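Local coordinates for PtLCIB4 H88A mutant (Phaeodactylum tricornutum, PDB 5B5Z), which belongs to a zinc-binding group of beta-carbonic anhydrases and probably interconverts carbon dioxide and bicarbonate, at residues Leu109-Gly117 / Pro210-Val221; Gly82-Gly90 / Gln184-Leu192. One frame throughout, in Å; residues are numbered along the deposited sequence.

Interaction 1 of 2, residues Leu109-Gly117 / Pro210-Val221; sequences LLIYGSHVG and PVSVYDAQQKLV. With ZN (zinc ion), chain C.
Strand 109-117 and helix 210-221 run nearly antiparallel, with Ser114 and Tyr214 the closest CA pair at 5.2 Å. Their axes approach to 7.1 Å and make an angle of 158°. This is helix-on-sheet packing in an alpha/beta fold. Helix 205-228 lies on the crossover that leads from strand 107-117 to its parallel neighbour, strand 238-247. Tyr112 makes the largest single contribution to the contact. Its CG sits between the backbone N and the carbonyl carbon (chi1 73°), which brings the ring against the helix. Val221 CG2 lies over the middle of one face, 4.0 Å from the ring centroid, in a CH-pi contact. The Tyr214 ring is almost parallel to that of Tyr112 (planes at 9°) but slid aside, and CE2 of Tyr112 meets CE1 of Tyr214 at 3.5 Å. Replacing Tyr112 by an alanine would probably open a gap beside Val221 and leave the Tyr214 ring less firmly held. Leu110 and Val221 meet tip to tip through methyl groups. Gln217, its chain extended beyond CG, gives NE2 to Gly113 O at 3.1 Å. The donor stands above the carbonyl plane, not on a lone pair. His115 points away from the helix; its NE2 binds the zinc ion at 2.1 Å, and its ND1 is hydrogen-bonded to Asn247 OD1. Ser114 OG donates to Pro210 O at 2.8 Å, opposite the face of that carbonyl used by Tyr214 N.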
ATOM      1  N   LEU A 109       3.512  -1.930 -15.823  1.00 13.72           N
ATOM      2  CA  LEU A 109       4.887  -1.898 -15.342  1.00 13.03           C
ATOM      3  C   LEU A 109       4.851  -2.144 -13.843  1.00 13.44           C
ATOM      4  O   LEU A 109       4.283  -1.343 -13.117  1.00 14.10           O
ATOM      5  CB  LEU A 109       5.549  -0.560 -15.639  1.00 15.21           C
ATOM      6  CG  LEU A 109       6.865  -0.302 -14.896  1.00 14.36           C
ATOM      7  CD1 LEU A 109       7.937  -1.344 -15.215  1.00 15.48           C
ATOM      8  CD2 LEU A 109       7.357   1.110 -15.202  1.00 15.33           C
ATOM      9  N   LEU A 110       5.425  -3.261 -13.405  1.00 13.22           N
ATOM     10  CA  LEU A 110       5.513  -3.604 -11.983  1.00 14.46           C
ATOM     11  C   LEU A 110       6.907  -3.335 -11.436  1.00 13.45           C
ATOM     12  O   LEU A 110       7.889  -3.824 -11.973  1.00 15.02           O
ATOM     13  CB  LEU A 110       5.150  -5.077 -11.766  1.00 13.22           C
ATOM     14  CG  LEU A 110       5.319  -5.605 -10.342  1.00 14.65           C
ATOM     15  CD1 LEU A 110       4.275  -4.992  -9.418  1.00 15.82           C
ATOM     16  CD2 LEU A 110       5.223  -7.113 -10.354  1.00 17.61           C
ATOM     17  N   ILE A 111       6.978  -2.517 -10.388  1.00 12.31           N
ATOM     18  CA  ILE A 111       8.226  -2.247  -9.661  1.00 13.06           C
ATOM     19  C   ILE A 111       8.143  -2.924  -8.302  1.00 12.04           C
ATOM     20  O   ILE A 111       7.251  -2.610  -7.522  1.00 13.05           O
ATOM     21  CB  ILE A 111       8.469  -0.726  -9.416  1.00 12.16           C
ATOM     22  CG1 ILE A 111       8.152   0.116 -10.661  1.00 17.37           C
ATOM     23  CG2 ILE A 111       9.891  -0.472  -8.869  1.00 14.19           C
ATOM     24  CD1 ILE A 111       9.093  -0.117 -11.841  1.00 17.22           C
ATOM     25  N   TYR A 112       9.051  -3.848  -7.999  1.00 12.63           N
ATOM     26  CA  TYR A 112       9.013  -4.499  -6.687  1.00 10.98           C
ATOM     27  C   TYR A 112      10.398  -4.593  -6.095  1.00 11.86           C
ATOM     28  O   TYR A 112      11.387  -4.541  -6.805  1.00 12.13           O
ATOM     29  CB  TYR A 112       8.394  -5.906  -6.774  1.00 11.66           C
ATOM     30  CG  TYR A 112       9.255  -6.984  -7.412  1.00 11.24           C
ATOM     31  CD1 TYR A 112       9.225  -7.215  -8.785  1.00 14.00           C
ATOM     32  CD2 TYR A 112      10.043  -7.802  -6.626  1.00 15.04           C
ATOM     33  CE1 TYR A 112      10.010  -8.220  -9.366  1.00 13.77           C
ATOM     34  CE2 TYR A 112      10.835  -8.808  -7.192  1.00 13.68           C
ATOM     35  CZ  TYR A 112      10.814  -9.003  -8.558  1.00 12.54           C
ATOM     36  OH  TYR A 112      11.595 -10.012  -9.118  1.00 17.22           O
ATOM     37  N   GLY A 113      10.447  -4.760  -4.787  1.00 11.68           N
ATOM     38  CA  GLY A 113      11.730  -4.949  -4.158  1.00 13.08           C
ATOM     39  C   GLY A 113      11.665  -4.970  -2.666  1.00 12.81           C
ATOM     40  O   GLY A 113      10.699  -4.537  -2.037  1.00 11.82           O
ATOM     41  N   SER A 114      12.752  -5.467  -2.095  1.00 11.67           N
ATOM     42  CA  SER A 114      13.006  -5.292  -0.690  1.00 12.92           C
ATOM     43  C   SER A 114      13.565  -3.899  -0.469  1.00 11.54           C
ATOM     44  O   SER A 114      13.810  -3.161  -1.409  1.00 10.78           O
ATOM     45  CB  SER A 114      14.013  -6.331  -0.211  1.00 13.28           C
ATOM     46  OG  SER A 114      15.238  -6.157  -0.919  1.00 12.45           O
ATOM     47  N   HIS A 115      13.778  -3.528   0.778  1.00 12.09           N
ATOM     48  CA  HIS A 115      14.501  -2.275   1.016  1.00 12.26           C
ATOM     49  C   HIS A 115      15.364  -2.368   2.270  1.00 13.10           C
ATOM     50  O   HIS A 115      15.215  -3.284   3.082  1.00 12.23           O
ATOM     51  CB  HIS A 115      13.542  -1.068   1.101  1.00 12.75           C
ATOM     52  CG  HIS A 115      12.777  -0.971   2.383  1.00 11.86           C
ATOM     53  ND1 HIS A 115      12.868   0.115   3.229  1.00 12.72           N
ATOM     54  CD2 HIS A 115      11.892  -1.819   2.954  1.00 12.45           C
ATOM     55  CE1 HIS A 115      12.083  -0.083   4.276  1.00 14.28           C
ATOM     56  NE2 HIS A 115      11.463  -1.238   4.127  1.00 18.34           N
ATOM     57  N   VAL A 116      16.269  -1.412   2.412  1.00 12.23           N
ATOM     58  CA  VAL A 116      17.188  -1.399   3.544  1.00 13.95           C
ATOM     59  C   VAL A 116      17.676   0.025   3.766  1.00 14.26           C
ATOM     60  O   VAL A 116      17.922   0.749   2.802  1.00 15.46           O
ATOM     61  CB  VAL A 116      18.378  -2.356   3.308  1.00 13.94           C
ATOM     62  CG1 VAL A 116      19.160  -1.970   2.055  1.00 15.44           C
ATOM     63  CG2 VAL A 116      19.270  -2.394   4.536  1.00 16.44           C
ATOM     64  N   GLY A 117      17.779   0.422   5.028  1.00 15.17           N
ATOM     65  CA  GLY A 117      18.326   1.720   5.378  1.00 14.30           C
ATOM     66  C   GLY A 117      19.837   1.678   5.490  1.00 13.91           C
ATOM     67  O   GLY A 117      20.413   0.656   5.854  1.00 17.37           O
ATOM     68  N   PRO A 210      18.425  -7.788   3.001  1.00 14.82           N
ATOM     69  CA  PRO A 210      17.613  -7.344   1.844  1.00 13.87           C
ATOM     70  C   PRO A 210      17.801  -8.190   0.592  1.00 15.48           C
ATOM     71  O   PRO A 210      16.901  -8.262  -0.257  1.00 13.95           O
ATOM     72  CB  PRO A 210      18.100  -5.914   1.592  1.00 15.07           C
ATOM     73  CG  PRO A 210      19.466  -5.844   2.290  1.00 14.23           C
ATOM     74  CD  PRO A 210      19.281  -6.698   3.505  1.00 14.15           C
ATOM     75  N   VAL A 211      18.949  -8.845   0.463  1.00 14.09           N
ATOM     76  CA  VAL A 211      19.147  -9.700  -0.691  1.00 14.29           C
ATOM     77  C   VAL A 211      18.312 -10.968  -0.557  1.00 15.57           C
ATOM     78  O   VAL A 211      17.672 -11.396  -1.513  1.00 17.01           O
ATOM     79  CB  VAL A 211      20.631 -10.051  -0.883  1.00 17.45           C
ATOM     80  CG1 VAL A 211      20.789 -10.995  -2.053  1.00 22.28           C
ATOM     81  CG2 VAL A 211      21.430  -8.797  -1.119  1.00 17.65           C
ATOM     82  N   SER A 212      18.290 -11.560   0.638  1.00 14.18           N
ATOM     83  CA  SER A 212      17.436 -12.713   0.897  1.00 16.04           C
ATOM     84  C   SER A 212      15.953 -12.376   0.723  1.00 14.41           C
ATOM     85  O   SER A 212      15.192 -13.152   0.170  1.00 15.95           O
ATOM     86  CB  SER A 212      17.676 -13.253   2.314  1.00 16.49           C
ATOM     87  OG  SER A 212      19.028 -13.648   2.473  1.00 20.92           O
ATOM     88  N   VAL A 213      15.542 -11.213   1.210  1.00 14.60           N
ATOM     89  CA  VAL A 213      14.151 -10.802   1.040  1.00 14.52           C
ATOM     90  C   VAL A 213      13.808 -10.649  -0.433  1.00 13.29           C
ATOM     91  O   VAL A 213      12.748 -11.101  -0.876  1.00 14.41           O
ATOM     92  CB  VAL A 213      13.874  -9.494   1.790  1.00 12.83           C
ATOM     93  CG1 VAL A 213      12.444  -9.005   1.511  1.00 14.11           C
ATOM     94  CG2 VAL A 213      14.062  -9.728   3.298  1.00 14.61           C
ATOM     95  N   TYR A 214      14.703 -10.022  -1.191  1.00 14.65           N
ATOM     96  CA  TYR A 214      14.448  -9.870  -2.616  1.00 13.38           C
ATOM     97  C   TYR A 214      14.314 -11.245  -3.278  1.00 14.71           C
ATOM     98  O   TYR A 214      13.439 -11.452  -4.114  1.00 14.88           O
ATOM     99  CB  TYR A 214      15.551  -9.062  -3.317  1.00 14.21           C
ATOM    100  CG  TYR A 214      15.460  -9.266  -4.811  1.00 14.60           C
ATOM    101  CD1 TYR A 214      14.490  -8.611  -5.543  1.00 18.43           C
ATOM    102  CD2 TYR A 214      16.272 -10.188  -5.466  1.00 19.10           C
ATOM    103  CE1 TYR A 214      14.347  -8.828  -6.875  1.00 18.37           C
ATOM    104  CE2 TYR A 214      16.127 -10.415  -6.818  1.00 18.58           C
ATOM    105  CZ  TYR A 214      15.160  -9.726  -7.508  1.00 19.70           C
ATOM    106  OH  TYR A 214      14.988  -9.926  -8.859  1.00 33.06           O
ATOM    107  N   ASP A 215      15.197 -12.178  -2.926  1.00 14.54           N
ATOM    108  CA  ASP A 215      15.124 -13.517  -3.522  1.00 15.22           C
ATOM    109  C   ASP A 215      13.786 -14.177  -3.249  1.00 16.21           C
ATOM    110  O   ASP A 215      13.204 -14.809  -4.141  1.00 18.29           O
ATOM    111  CB  ASP A 215      16.245 -14.428  -3.015  1.00 18.41           C
ATOM    112  CG  ASP A 215      16.332 -15.729  -3.815  1.00 27.75           C
ATOM    113  OD1 ASP A 215      16.685 -15.660  -5.015  1.00 28.21           O
ATOM    114  OD2 ASP A 215      16.041 -16.814  -3.260  1.00 30.97           O
ATOM    115  N   ALA A 216      13.297 -14.031  -2.015  1.00 14.07           N
ATOM    116  CA  ALA A 216      12.008 -14.593  -1.656  1.00 14.86           C
ATOM    117  C   ALA A 216      10.873 -13.908  -2.422  1.00 15.68           C
ATOM    118  O   ALA A 216       9.931 -14.552  -2.868  1.00 16.97           O
ATOM    119  CB  ALA A 216      11.794 -14.482  -0.146  1.00 14.51           C
ATOM    120  N   GLN A 217      10.982 -12.594  -2.580  1.00 14.41           N
ATOM    121  CA  GLN A 217       9.999 -11.821  -3.324  1.00 15.06           C
ATOM    122  C   GLN A 217       9.971 -12.238  -4.780  1.00 13.60           C
ATOM    123  O   GLN A 217       8.903 -12.369  -5.372  1.00 15.49           O
ATOM    124  CB  GLN A 217      10.312 -10.326  -3.265  1.00 14.51           C
ATOM    125  CG  GLN A 217       9.967  -9.624  -1.972  1.00 16.00           C
ATOM    126  CD  GLN A 217      10.139  -8.115  -2.091  1.00 16.01           C
ATOM    127  OE1 GLN A 217      10.334  -7.577  -3.190  1.00 16.83           O
ATOM    128  NE2 GLN A 217      10.058  -7.423  -0.961  1.00 15.05           N
ATOM    129  N   GLN A 218      11.149 -12.428  -5.357  1.00 14.59           N
ATOM    130  CA  GLN A 218      11.223 -12.695  -6.784  1.00 14.67           C
ATOM    131  C   GLN A 218      10.495 -14.008  -7.095  1.00 15.14           C
ATOM    132  O   GLN A 218       9.786 -14.115  -8.100  1.00 17.21           O
ATOM    133  CB  GLN A 218      12.689 -12.727  -7.250  1.00 17.35           C
ATOM    134  CG  GLN A 218      12.872 -13.165  -8.701  1.00 21.25           C
ATOM    135  CD  GLN A 218      13.031 -14.671  -8.815  1.00 21.08           C
ATOM    136  OE1 GLN A 218      13.823 -15.271  -8.098  1.00 33.70           O
ATOM    137  NE2 GLN A 218      12.261 -15.285  -9.700  1.00 35.70           N
ATOM    138  N   LYS A 219      10.648 -14.990  -6.216  1.00 16.29           N
ATOM    139  CA  LYS A 219       9.946 -16.262  -6.395  1.00 18.39           C
ATOM    140  C   LYS A 219       8.427 -16.106  -6.327  1.00 16.81           C
ATOM    141  O   LYS A 219       7.692 -16.703  -7.123  1.00 17.78           O
ATOM    142  CB  LYS A 219      10.410 -17.273  -5.334  1.00 17.98           C
ATOM    143  CG  LYS A 219      11.854 -17.687  -5.469  1.00 24.19           C
ATOM    144  CD  LYS A 219      12.223 -18.739  -4.420  1.00 27.92           C
ATOM    145  CE  LYS A 219      13.720 -18.874  -4.246  1.00 33.92           C
ATOM    146  NZ  LYS A 219      14.030 -19.550  -2.947  1.00 36.04           N
ATOM    147  N   LEU A 220       7.949 -15.314  -5.366  1.00 15.67           N
ATOM    148  CA  LEU A 220       6.512 -15.126  -5.206  1.00 13.85           C
ATOM    149  C   LEU A 220       5.927 -14.309  -6.355  1.00 15.03           C
ATOM    150  O   LEU A 220       4.847 -14.623  -6.868  1.00 15.59           O
ATOM    151  CB  LEU A 220       6.208 -14.463  -3.856  1.00 15.96           C
ATOM    152  CG  LEU A 220       4.738 -14.251  -3.495  1.00 17.19           C
ATOM    153  CD1 LEU A 220       3.980 -15.560  -3.537  1.00 20.45           C
ATOM    154  CD2 LEU A 220       4.588 -13.624  -2.098  1.00 20.17           C
ATOM    155  N   VAL A 221       6.636 -13.256  -6.757  1.00 14.70           N
ATOM    156  CA  VAL A 221       6.183 -12.445  -7.895  1.00 12.93           C
ATOM    157  C   VAL A 221       6.092 -13.303  -9.159  1.00 15.60           C
ATOM    158  O   VAL A 221       5.089 -13.264  -9.883  1.00 16.67           O
ATOM    159  CB  VAL A 221       7.117 -11.245  -8.123  1.00 13.94           C
ATOM    160  CG1 VAL A 221       6.794 -10.542  -9.465  1.00 17.36           C
ATOM    161  CG2 VAL A 221       6.983 -10.289  -6.946  1.00 16.37           C
TER
HETATM  162 ZN    ZN C 500      10.164  -2.224   5.418  1.00 11.81          ZN
HETATM  163  O   HOH W   1      10.332  -1.146   6.997  1.00 16.17           O

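Interaction 2 of 2, residues Gly82-Gly90 / Gln184-Leu192; sequences GGLAGFPFG and QQGYVRDML
Gln184 of helix 184-192 crosses over one face of the Phe89 ring and reaches into the glycine-rich loop 82-90. Its CB meets Leu84 CD1 at 3.8 Å. The first torsion is displaced from a staggered value (chi1 -104°), and the rest of the chain extends over the Phe89 ring. CG lies above the middle of that ring, 3.4 Å from its centroid, in a CH-pi contact. CD follows at 3.4 Å from Phe89 CD2, and the amide stacks on the ring with the planes 2° apart. At the tip, OE1 accepts a nearly straight hydrogen bond from Leu84 N at 2.9 Å. NE2 donates to a water at 2.9 Å, and this water donates in turn to Gly82 O. Both polar ends of the amide are thus held by the loop, one directly and one through water. Gly83 passes so close to OE1 that a CB there would clash. Tyr187 CB and Val188 CG2 approach the edge of the Phe89 ring. Val188 CG2 also touches Phe87 and Ala85. Met191 SD sits obliquely to the Phe87 ring, 4.4 Å from its centroid, in a Met-aromatic contact. Gln184 of the second subunit packs on Phe89, so the contact borders the dimer interface. The loop bends twice, with Leu84 and Ala85 at the corners of a type II beta turn and Pro88 at the centre of an inverse gamma turn.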
ATOM      1  N   GLY A  82       1.895  -4.329  -2.509  1.00 14.73           N
ATOM      2  CA  GLY A  82       2.848  -4.659  -1.449  1.00 16.51           C
ATOM      3  C   GLY A  82       2.231  -4.779  -0.061  1.00 19.22           C
ATOM      4  O   GLY A  82       1.025  -4.984   0.110  1.00 20.85           O
ATOM      5  N   GLY A  83       3.086  -4.666   0.944  1.00 13.91           N
ATOM      6  CA  GLY A  83       2.696  -4.890   2.326  1.00 12.46           C
ATOM      7  C   GLY A  83       3.997  -4.962   3.086  1.00 14.17           C
ATOM      8  O   GLY A  83       4.999  -4.507   2.578  1.00 12.05           O
ATOM      9  N   LEU A  84       4.002  -5.576   4.264  1.00 12.41           N
ATOM     10  CA  LEU A  84       5.223  -5.632   5.067  1.00 13.20           C
ATOM     11  C   LEU A  84       6.395  -6.251   4.296  1.00 11.67           C
ATOM     12  O   LEU A  84       6.253  -7.280   3.647  1.00 11.93           O
ATOM     13  CB  LEU A  84       4.956  -6.413   6.355  1.00 12.55           C
ATOM     14  CG  LEU A  84       3.970  -5.730   7.309  1.00 13.96           C
ATOM     15  CD1 LEU A  84       3.726  -6.627   8.495  1.00 15.72           C
ATOM     16  CD2 LEU A  84       4.500  -4.363   7.739  1.00 15.91           C
ATOM     17  N   ALA A  85       7.548  -5.593   4.377  1.00 12.98           N
ATOM     18  CA  ALA A  85       8.800  -6.005   3.725  1.00 11.10           C
ATOM     19  C   ALA A  85       8.765  -5.961   2.197  1.00 12.03           C
ATOM     20  O   ALA A  85       9.752  -6.296   1.552  1.00 11.90           O
ATOM     21  CB  ALA A  85       9.206  -7.386   4.196  1.00 13.04           C
ATOM     22  N   GLY A  86       7.639  -5.537   1.619  1.00 11.91           N
ATOM     23  CA  GLY A  86       7.508  -5.420   0.172  1.00 11.92           C
ATOM     24  C   GLY A  86       6.995  -6.650  -0.569  1.00 12.98           C
ATOM     25  O   GLY A  86       6.927  -6.649  -1.797  1.00 14.06           O
ATOM     26  N   PHE A  87       6.631  -7.704   0.158  1.00 13.83           N
ATOM     27  CA  PHE A  87       6.012  -8.870  -0.482  1.00 13.44           C
ATOM     28  C   PHE A  87       4.677  -8.525  -1.125  1.00 15.12           C
ATOM     29  O   PHE A  87       3.954  -7.694  -0.606  1.00 14.84           O
ATOM     30  CB  PHE A  87       5.825  -9.994   0.531  1.00 15.06           C
ATOM     31  CG  PHE A  87       7.113 -10.658   0.914  1.00 14.79           C
ATOM     32  CD1 PHE A  87       7.624 -11.697   0.150  1.00 15.73           C
ATOM     33  CD2 PHE A  87       7.823 -10.226   2.015  1.00 13.82           C
ATOM     34  CE1 PHE A  87       8.826 -12.303   0.501  1.00 14.62           C
ATOM     35  CE2 PHE A  87       9.023 -10.825   2.369  1.00 17.33           C
ATOM     36  CZ  PHE A  87       9.520 -11.868   1.608  1.00 14.92           C
ATOM     37  N   PRO A  88       4.356  -9.171  -2.265  1.00 13.78           N
ATOM     38  CA  PRO A  88       3.126  -8.896  -3.023  1.00 14.82           C
ATOM     39  C   PRO A  88       1.883  -9.508  -2.377  1.00 15.60           C
ATOM     40  O   PRO A  88       1.254 -10.399  -2.931  1.00 16.35           O
ATOM     41  CB  PRO A  88       3.418  -9.523  -4.397  1.00 14.26           C
ATOM     42  CG  PRO A  88       4.369 -10.657  -4.091  1.00 15.67           C
ATOM     43  CD  PRO A  88       5.250 -10.099  -2.984  1.00 16.14           C
ATOM     44  N   PHE A  89       1.519  -8.990  -1.215  1.00 12.99           N
ATOM     45  CA  PHE A  89       0.419  -9.533  -0.448  1.00 12.79           C
ATOM     46  C   PHE A  89      -0.941  -9.365  -1.133  1.00 14.12           C
ATOM     47  O   PHE A  89      -1.877 -10.061  -0.780  1.00 16.06           O
ATOM     48  CB  PHE A  89       0.407  -8.907   0.945  1.00 17.70           C
ATOM     49  CG  PHE A  89       1.482  -9.450   1.837  1.00 15.93           C
ATOM     50  CD1 PHE A  89       1.465 -10.782   2.203  1.00 25.33           C
ATOM     51  CD2 PHE A  89       2.518  -8.651   2.278  1.00 15.60           C
ATOM     52  CE1 PHE A  89       2.446 -11.305   3.024  1.00 24.19           C
ATOM     53  CE2 PHE A  89       3.504  -9.173   3.100  1.00 17.80           C
ATOM     54  CZ  PHE A  89       3.469 -10.499   3.466  1.00 21.00           C
ATOM     55  N   GLY A  90      -1.043  -8.467  -2.114  1.00 15.76           N
ATOM     56  CA  GLY A  90      -2.272  -8.342  -2.887  1.00 14.87           C
ATOM     57  C   GLY A  90      -2.600  -9.649  -3.591  1.00 16.02           C
ATOM     58  O   GLY A  90      -3.764  -9.949  -3.857  1.00 16.42           O
ATOM     59  N   GLN A 184       0.306 -10.820   8.078  1.00 18.48           N
ATOM     60  CA  GLN A 184       1.401 -10.469   7.176  1.00 20.53           C
ATOM     61  C   GLN A 184       2.778 -10.754   7.754  1.00 18.65           C
ATOM     62  O   GLN A 184       3.646 -11.308   7.079  1.00 21.11           O
ATOM     63  CB  GLN A 184       1.313  -8.991   6.771  1.00 23.50           C
ATOM     64  CG  GLN A 184       0.794  -8.850   5.362  1.00 20.27           C
ATOM     65  CD  GLN A 184       0.639  -7.429   4.865  1.00 14.36           C
ATOM     66  OE1 GLN A 184       1.429  -6.534   5.166  1.00 14.30           O
ATOM     67  NE2 GLN A 184      -0.392  -7.226   4.063  1.00 16.64           N
ATOM     68  N   GLN A 185       3.002 -10.378   9.008  1.00 17.80           N
ATOM     69  CA  GLN A 185       4.321 -10.576   9.568  1.00 17.82           C
ATOM     70  C   GLN A 185       4.605 -12.076   9.690  1.00 15.80           C
ATOM     71  O   GLN A 185       5.738 -12.493   9.567  1.00 18.06           O
ATOM     72  CB  GLN A 185       4.464  -9.882  10.921  1.00 17.45           C
ATOM     73  CG  GLN A 185       5.872  -9.951  11.509  1.00 17.30           C
ATOM     74  CD  GLN A 185       6.928  -9.256  10.661  1.00 18.23           C
ATOM     75  OE1 GLN A 185       6.610  -8.526   9.714  1.00 19.24           O
ATOM     76  NE2 GLN A 185       8.190  -9.481  10.997  1.00 17.84           N
ATOM     77  N   GLY A 186       3.565 -12.867   9.921  1.00 19.41           N
ATOM     78  CA  GLY A 186       3.713 -14.310   9.975  1.00 20.00           C
ATOM     79  C   GLY A 186       4.138 -14.841   8.617  1.00 17.49           C
ATOM     80  O   GLY A 186       4.982 -15.733   8.526  1.00 19.63           O
ATOM     81  N   TYR A 187       3.560 -14.277   7.560  1.00 20.49           N
ATOM     82  CA  TYR A 187       3.946 -14.655   6.205  1.00 20.25           C
ATOM     83  C   TYR A 187       5.399 -14.258   5.918  1.00 18.75           C
ATOM     84  O   TYR A 187       6.123 -14.985   5.239  1.00 20.04           O
ATOM     85  CB  TYR A 187       3.007 -14.014   5.174  1.00 21.23           C
ATOM     86  CG  TYR A 187       1.610 -14.610   5.108  1.00 27.22           C
ATOM     87  CD1 TYR A 187       1.410 -15.987   5.160  1.00 34.01           C
ATOM     88  CD2 TYR A 187       0.488 -13.790   4.999  1.00 30.15           C
ATOM     89  CE1 TYR A 187       0.131 -16.529   5.097  1.00 36.34           C
ATOM     90  CE2 TYR A 187      -0.793 -14.320   4.944  1.00 30.72           C
ATOM     91  CZ  TYR A 187      -0.964 -15.687   4.990  1.00 33.86           C
ATOM     92  OH  TYR A 187      -2.232 -16.214   4.934  1.00 40.98           O
ATOM     93  N   VAL A 188       5.829 -13.099   6.413  1.00 17.51           N
ATOM     94  CA  VAL A 188       7.216 -12.679   6.195  1.00 16.57           C
ATOM     95  C   VAL A 188       8.177 -13.663   6.866  1.00 17.28           C
ATOM     96  O   VAL A 188       9.187 -14.066   6.274  1.00 18.72           O
ATOM     97  CB  VAL A 188       7.472 -11.245   6.724  1.00 16.84           C
ATOM     98  CG1 VAL A 188       8.957 -10.879   6.634  1.00 15.48           C
ATOM     99  CG2 VAL A 188       6.588 -10.243   5.976  1.00 16.53           C
ATOM    100  N   ARG A 189       7.854 -14.069   8.092  1.00 18.97           N
ATOM    101  CA  ARG A 189       8.668 -15.066   8.785  1.00 19.83           C
ATOM    102  C   ARG A 189       8.683 -16.365   7.983  1.00 19.35           C
ATOM    103  O   ARG A 189       9.737 -16.989   7.836  1.00 20.86           O
ATOM    104  CB  ARG A 189       8.155 -15.337  10.209  1.00 16.97           C
ATOM    105  CG  ARG A 189       8.516 -14.269  11.223  1.00 19.56           C
ATOM    106  CD  ARG A 189       8.176 -14.726  12.662  1.00 22.62           C
ATOM    107  NE  ARG A 189       6.760 -15.055  12.815  1.00 21.70           N
ATOM    108  CZ  ARG A 189       5.820 -14.194  13.205  1.00 19.31           C
ATOM    109  NH1 ARG A 189       6.135 -12.939  13.476  1.00 20.59           N
ATOM    110  NH2 ARG A 189       4.558 -14.587  13.310  1.00 21.75           N
ATOM    111  N   ASP A 190       7.524 -16.753   7.460  1.00 17.88           N
ATOM    112  CA  ASP A 190       7.416 -17.988   6.668  1.00 20.09           C
ATOM    113  C   ASP A 190       8.320 -17.956   5.446  1.00 23.14           C
ATOM    114  O   ASP A 190       9.057 -18.905   5.185  1.00 24.62           O
ATOM    115  CB  ASP A 190       5.985 -18.232   6.201  1.00 20.73           C
ATOM    116  CG  ASP A 190       5.057 -18.663   7.324  1.00 28.82           C
ATOM    117  OD1 ASP A 190       5.549 -19.128   8.378  1.00 29.80           O
ATOM    118  OD2 ASP A 190       3.825 -18.550   7.132  1.00 29.47           O
ATOM    119  N   MET A 191       8.264 -16.865   4.692  1.00 20.40           N
ATOM    120  CA  MET A 191       9.040 -16.813   3.465  1.00 18.43           C
ATOM    121  C   MET A 191      10.546 -16.605   3.699  1.00 21.25           C
ATOM    122  O   MET A 191      11.363 -16.914   2.823  1.00 23.30           O
ATOM    123  CB  MET A 191       8.451 -15.746   2.540  1.00 20.56           C
ATOM    124  CG  MET A 191       7.163 -16.271   1.906  1.00 23.42           C
ATOM    125  SD  MET A 191       6.355 -15.188   0.727  1.00 29.17           S
ATOM    126  CE  MET A 191       5.253 -14.250   1.794  1.00 28.09           C
ATOM    127  N   LEU A 192      10.917 -16.144   4.891  1.00 18.22           N
ATOM    128  CA  LEU A 192      12.321 -15.939   5.237  1.00 17.99           C
ATOM    129  C   LEU A 192      12.942 -17.176   5.882  1.00 22.85           C
ATOM    130  O   LEU A 192      14.166 -17.294   5.971  1.00 22.85           O
ATOM    131  CB  LEU A 192      12.451 -14.742   6.178  1.00 22.18           C
ATOM    132  CG  LEU A 192      13.622 -13.785   6.000  1.00 29.59           C
ATOM    133  CD1 LEU A 192      13.993 -13.617   4.526  1.00 25.25           C
ATOM    134  CD2 LEU A 192      13.231 -12.436   6.601  1.00 24.60           C
TER
HETATM  135  O   HOH W   2      -1.137  -5.224   2.068  1.00 17.73           O

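In the fold
Interactions 1 and 2 are neighbours, with centres about 10 Å apart, and they meet through helix 205-228. Gln217 NE2 of interaction 1 comes within 2.8 Å of Ala85 O in the loop of interaction 2. Further along the helix, Leu220 CD2 packs on Pro88 CG at 3.6 Å. Both contacts border the zinc site. Interaction 1 supplies the ligand His115, which binds the metal together with Cys59, Cys139 and a water. Interaction 2 brings the side chain of Ala85 to about 5 Å from the zinc ion without binding it. The segments alternate along the chain. Interaction 1 lies nearer the chain centre, interaction 2 nearer the second subunit.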